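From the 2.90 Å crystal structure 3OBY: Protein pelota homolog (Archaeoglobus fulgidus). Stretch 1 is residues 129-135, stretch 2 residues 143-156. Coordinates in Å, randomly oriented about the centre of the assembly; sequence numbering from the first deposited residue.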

# COMPACT_ATOMS: atom_id res chain seq x y z
N PRO A 129 4.02 -8.34 -5.21
CA PRO A 129 4.72 -9.63 -5.21
C PRO A 129 4.24 -10.45 -6.40
O PRO A 129 3.18 -10.19 -6.95
CB PRO A 129 4.28 -10.24 -3.89
CG PRO A 129 2.87 -9.81 -3.81
CD PRO A 129 2.94 -8.34 -4.21
N GLU A 130 5.03 -11.43 -6.82
CA GLU A 130 4.63 -12.27 -7.94
C GLU A 130 3.35 -13.00 -7.52
O GLU A 130 3.37 -13.81 -6.60
CB GLU A 130 5.73 -13.28 -8.28
CG GLU A 130 5.43 -14.13 -9.51
CD GLU A 130 5.83 -13.47 -10.81
OE1 GLU A 130 5.49 -12.28 -11.03
OE2 GLU A 130 6.49 -14.14 -11.63
N ILE A 131 2.26 -12.69 -8.21
CA ILE A 131 0.96 -13.30 -7.91
C ILE A 131 0.49 -14.31 -8.96
O ILE A 131 0.52 -14.05 -10.16
CB ILE A 131 -0.14 -12.21 -7.79
CG1 ILE A 131 0.26 -11.14 -6.77
CG2 ILE A 131 -1.44 -12.85 -7.36
CD1 ILE A 131 0.60 -11.69 -5.41
N VAL A 132 0.04 -15.47 -8.49
CA VAL A 132 -0.48 -16.49 -9.39
C VAL A 132 -1.95 -16.78 -9.09
O VAL A 132 -2.34 -16.95 -7.93
CB VAL A 132 0.31 -17.82 -9.28
CG1 VAL A 132 -0.43 -18.93 -10.04
CG2 VAL A 132 1.70 -17.65 -9.86
N MET A 133 -2.76 -16.82 -10.13
CA MET A 133 -4.17 -17.09 -9.98
C MET A 133 -4.49 -18.47 -10.54
O MET A 133 -4.04 -18.83 -11.62
CB MET A 133 -4.99 -16.03 -10.71
CG MET A 133 -5.11 -14.73 -9.96
SD MET A 133 -5.98 -13.51 -10.94
CE MET A 133 -4.95 -12.03 -10.68
N LEU A 134 -5.27 -19.24 -9.78
CA LEU A 134 -5.66 -20.58 -10.17
C LEU A 134 -7.15 -20.80 -10.05
O LEU A 134 -7.71 -20.76 -8.95
CB LEU A 134 -4.95 -21.61 -9.29
CG LEU A 134 -5.50 -23.04 -9.45
CD1 LEU A 134 -4.91 -23.66 -10.69
CD2 LEU A 134 -5.15 -23.88 -8.23
N THR A 135 -7.80 -21.03 -11.18
CA THR A 135 -9.23 -21.31 -11.18
C THR A 135 -9.33 -22.81 -11.30
O THR A 135 -8.67 -23.41 -12.16
CB THR A 135 -9.93 -20.65 -12.37
OG1 THR A 135 -9.21 -20.95 -13.58
CG2 THR A 135 -9.99 -19.14 -12.18
N ALA A 143 -4.11 -21.83 -14.63
CA ALA A 143 -3.40 -20.85 -13.82
C ALA A 143 -2.75 -19.80 -14.69
O ALA A 143 -2.32 -20.06 -15.81
CB ALA A 143 -2.36 -21.54 -12.97
N GLY A 144 -2.69 -18.59 -14.15
CA GLY A 144 -2.08 -17.49 -14.85
C GLY A 144 -1.32 -16.66 -13.83
O GLY A 144 -1.57 -16.75 -12.63
N VAL A 145 -0.37 -15.87 -14.31
CA VAL A 145 0.41 -15.02 -13.44
C VAL A 145 0.05 -13.59 -13.80
O VAL A 145 -0.33 -13.32 -14.94
CB VAL A 145 1.93 -15.25 -13.64
CG1 VAL A 145 2.32 -14.94 -15.08
CG2 VAL A 145 2.72 -14.39 -12.65
N LEU A 146 0.13 -12.69 -12.84
CA LEU A 146 -0.20 -11.30 -13.08
C LEU A 146 0.97 -10.60 -13.76
O LEU A 146 2.13 -10.81 -13.41
CB LEU A 146 -0.55 -10.61 -11.76
CG LEU A 146 -1.11 -9.19 -11.87
CD1 LEU A 146 -2.42 -9.23 -12.65
CD2 LEU A 146 -1.33 -8.62 -10.48
N ARG A 147 0.65 -9.80 -14.76
CA ARG A 147 1.65 -9.05 -15.51
C ARG A 147 1.04 -7.68 -15.77
O ARG A 147 -0.14 -7.47 -15.51
CB ARG A 147 1.97 -9.78 -16.81
CG ARG A 147 2.78 -11.06 -16.60
CD ARG A 147 4.24 -10.73 -16.36
NE ARG A 147 5.01 -11.90 -15.93
CZ ARG A 147 5.21 -12.26 -14.67
NH1 ARG A 147 4.68 -11.53 -13.69
NH2 ARG A 147 5.92 -13.33 -14.38
N GLN A 148 1.84 -6.75 -16.28
CA GLN A 148 1.34 -5.40 -16.54
C GLN A 148 0.06 -5.35 -17.36
O GLN A 148 -0.85 -4.59 -17.05
CB GLN A 148 2.41 -4.56 -17.23
CG GLN A 148 3.77 -4.59 -16.57
CD GLN A 148 4.71 -3.55 -17.15
OE1 GLN A 148 5.92 -3.58 -16.91
NE2 GLN A 148 4.16 -2.62 -17.92
N TRP A 149 -0.02 -6.17 -18.41
CA TRP A 149 -1.18 -6.17 -19.30
C TRP A 149 -2.35 -7.06 -18.86
O TRP A 149 -3.36 -7.13 -19.55
CB TRP A 149 -0.75 -6.57 -20.71
CG TRP A 149 -0.26 -7.98 -20.80
CD1 TRP A 149 -1.00 -9.09 -21.05
CD2 TRP A 149 1.09 -8.43 -20.61
NE1 TRP A 149 -0.20 -10.21 -21.04
CE2 TRP A 149 1.09 -9.83 -20.77
CE3 TRP A 149 2.30 -7.78 -20.33
CZ2 TRP A 149 2.25 -10.59 -20.65
CZ3 TRP A 149 3.45 -8.54 -20.21
CH2 TRP A 149 3.42 -9.93 -20.37
N GLY A 150 -2.21 -7.72 -17.72
CA GLY A 150 -3.27 -8.58 -17.23
C GLY A 150 -2.78 -9.95 -16.80
O GLY A 150 -1.59 -10.16 -16.62
N VAL A 151 -3.71 -10.90 -16.65
CA VAL A 151 -3.34 -12.25 -16.24
C VAL A 151 -2.88 -13.05 -17.44
O VAL A 151 -3.60 -13.16 -18.44
CB VAL A 151 -4.54 -12.97 -15.57
CG1 VAL A 151 -4.11 -14.34 -15.07
CG2 VAL A 151 -5.08 -12.12 -14.44
N GLU A 152 -1.69 -13.62 -17.33
CA GLU A 152 -1.07 -14.42 -18.39
C GLU A 152 -1.07 -15.91 -18.02
O GLU A 152 -0.30 -16.34 -17.16
CB GLU A 152 0.37 -13.94 -18.60
CG GLU A 152 1.09 -14.52 -19.81
CD GLU A 152 0.44 -14.12 -21.12
OE1 GLU A 152 0.21 -12.91 -21.33
OE2 GLU A 152 0.17 -15.02 -21.95
N GLU A 153 -1.91 -16.69 -18.68
CA GLU A 153 -2.00 -18.13 -18.42
C GLU A 153 -0.63 -18.82 -18.40
O GLU A 153 0.20 -18.58 -19.28
CB GLU A 153 -2.91 -18.79 -19.46
CG GLU A 153 -2.87 -20.31 -19.47
CD GLU A 153 -3.91 -20.92 -20.39
OE1 GLU A 153 -3.79 -22.13 -20.69
OE2 GLU A 153 -4.84 -20.20 -20.80
N ILE A 154 -0.39 -19.68 -17.41
CA ILE A 154 0.89 -20.39 -17.30
C ILE A 154 0.76 -21.89 -17.51
O ILE A 154 1.72 -22.54 -17.92
CB ILE A 154 1.59 -20.14 -15.94
CG1 ILE A 154 0.65 -20.48 -14.78
CG2 ILE A 154 2.07 -18.70 -15.85
CD1 ILE A 154 1.30 -20.29 -13.42
N PHE A 155 -0.41 -22.44 -17.22
CA PHE A 155 -0.64 -23.87 -17.43
C PHE A 155 -2.09 -24.28 -17.28
O PHE A 155 -2.93 -23.52 -16.81
CB PHE A 155 0.23 -24.73 -16.50
CG PHE A 155 -0.19 -24.72 -15.05
CD1 PHE A 155 0.45 -23.89 -14.13
CD2 PHE A 155 -1.20 -25.57 -14.59
CE1 PHE A 155 0.09 -23.91 -12.78
CE2 PHE A 155 -1.56 -25.60 -13.24
CZ PHE A 155 -0.91 -24.77 -12.34
N GLU A 156 -2.36 -25.51 -17.71
CA GLU A 156 -3.69 -26.11 -17.64
C GLU A 156 -3.52 -27.55 -17.15
O GLU A 156 -2.43 -28.11 -17.19
CB GLU A 156 -4.35 -26.15 -19.01
CG GLU A 156 -5.37 -25.07 -19.28
CD GLU A 156 -6.22 -25.41 -20.49
OE1 GLU A 156 -5.69 -26.04 -21.43
OE2 GLU A 156 -7.41 -25.06 -20.51
O HOH W 1 2.98 -11.36 -10.47

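Stretch 1 ends in a strand, 131-135, that runs antiparallel to strand 143-147 of stretch 2. The angle between the two directions is 149°, and the axes approach to 4.6 Å. Stretch 2 then makes a type I turn from Arg 147 to Gly 150 and returns as strand 150-156. The middle strand, 143-147, therefore bonds to a neighbour along each of its edges.

Pro 129 does not reach stretch 2. Glu 130 does, through its carboxylate. It forms a two-pronged salt bridge with Arg 147: NH1 of Arg 147 donates to OE1 of Glu 130 at 2.9 Å, and NH2 of Arg 147 donates to OE2 of Glu 130, also at 2.9 Å. Both bonds are nearly straight. OE1 lies at the edge of the guanidinium, near its plane, where the N-H groups point. Water 1 adds a second link. It donates to Glu 130 OE1 and Leu 146 O and accepts from Ile 131 N. This gives the Ile 131 amide a partner just where direct strand pairing begins.

Ile 131 O accepts from Leu 146 N at 3.0 Å. The side chains of these residues also touch, with Ile 131 CB 4.3 Å from Leu 146 CB.

Val 132 pairs with Val 145 at a non-hydrogen-bonded position, and their CA atoms are 4.4 Å apart. Val 132 CA makes a C-H...O contact with Gly 144 O at 3.4 Å. On the same face, Val 132 CG1 reaches Ile 154 CD1 at 4.0 Å, so its packing extends to the returning strand.

Met 133 and Gly 144 form the hydrogen-bonded pair. Met 133 N donates to Gly 144 O at 2.8 Å, and Gly 144 N donates to Met 133 O at 2.9 Å. The Met 133 side chain lies on the other face from Val 132. Its CE is 3.8 Å from Val 151 CG2 and 4.3 Å from Leu 146 CD1, which are apolar contacts. Gly 144 leaves room on this face: a CB there would clash with Val 151 CG1, at 2.6 Å.

Leu 134 returns to the face of Val 132 and pairs with Ala 143, their CA atoms 4.3 Å apart. Leu 134 CD1 packs on Ala 143 CB at 4.0 Å and meets Phe 155 CZ obliquely at 4.5 Å. The Thr 135 side chain makes no contact with stretch 2.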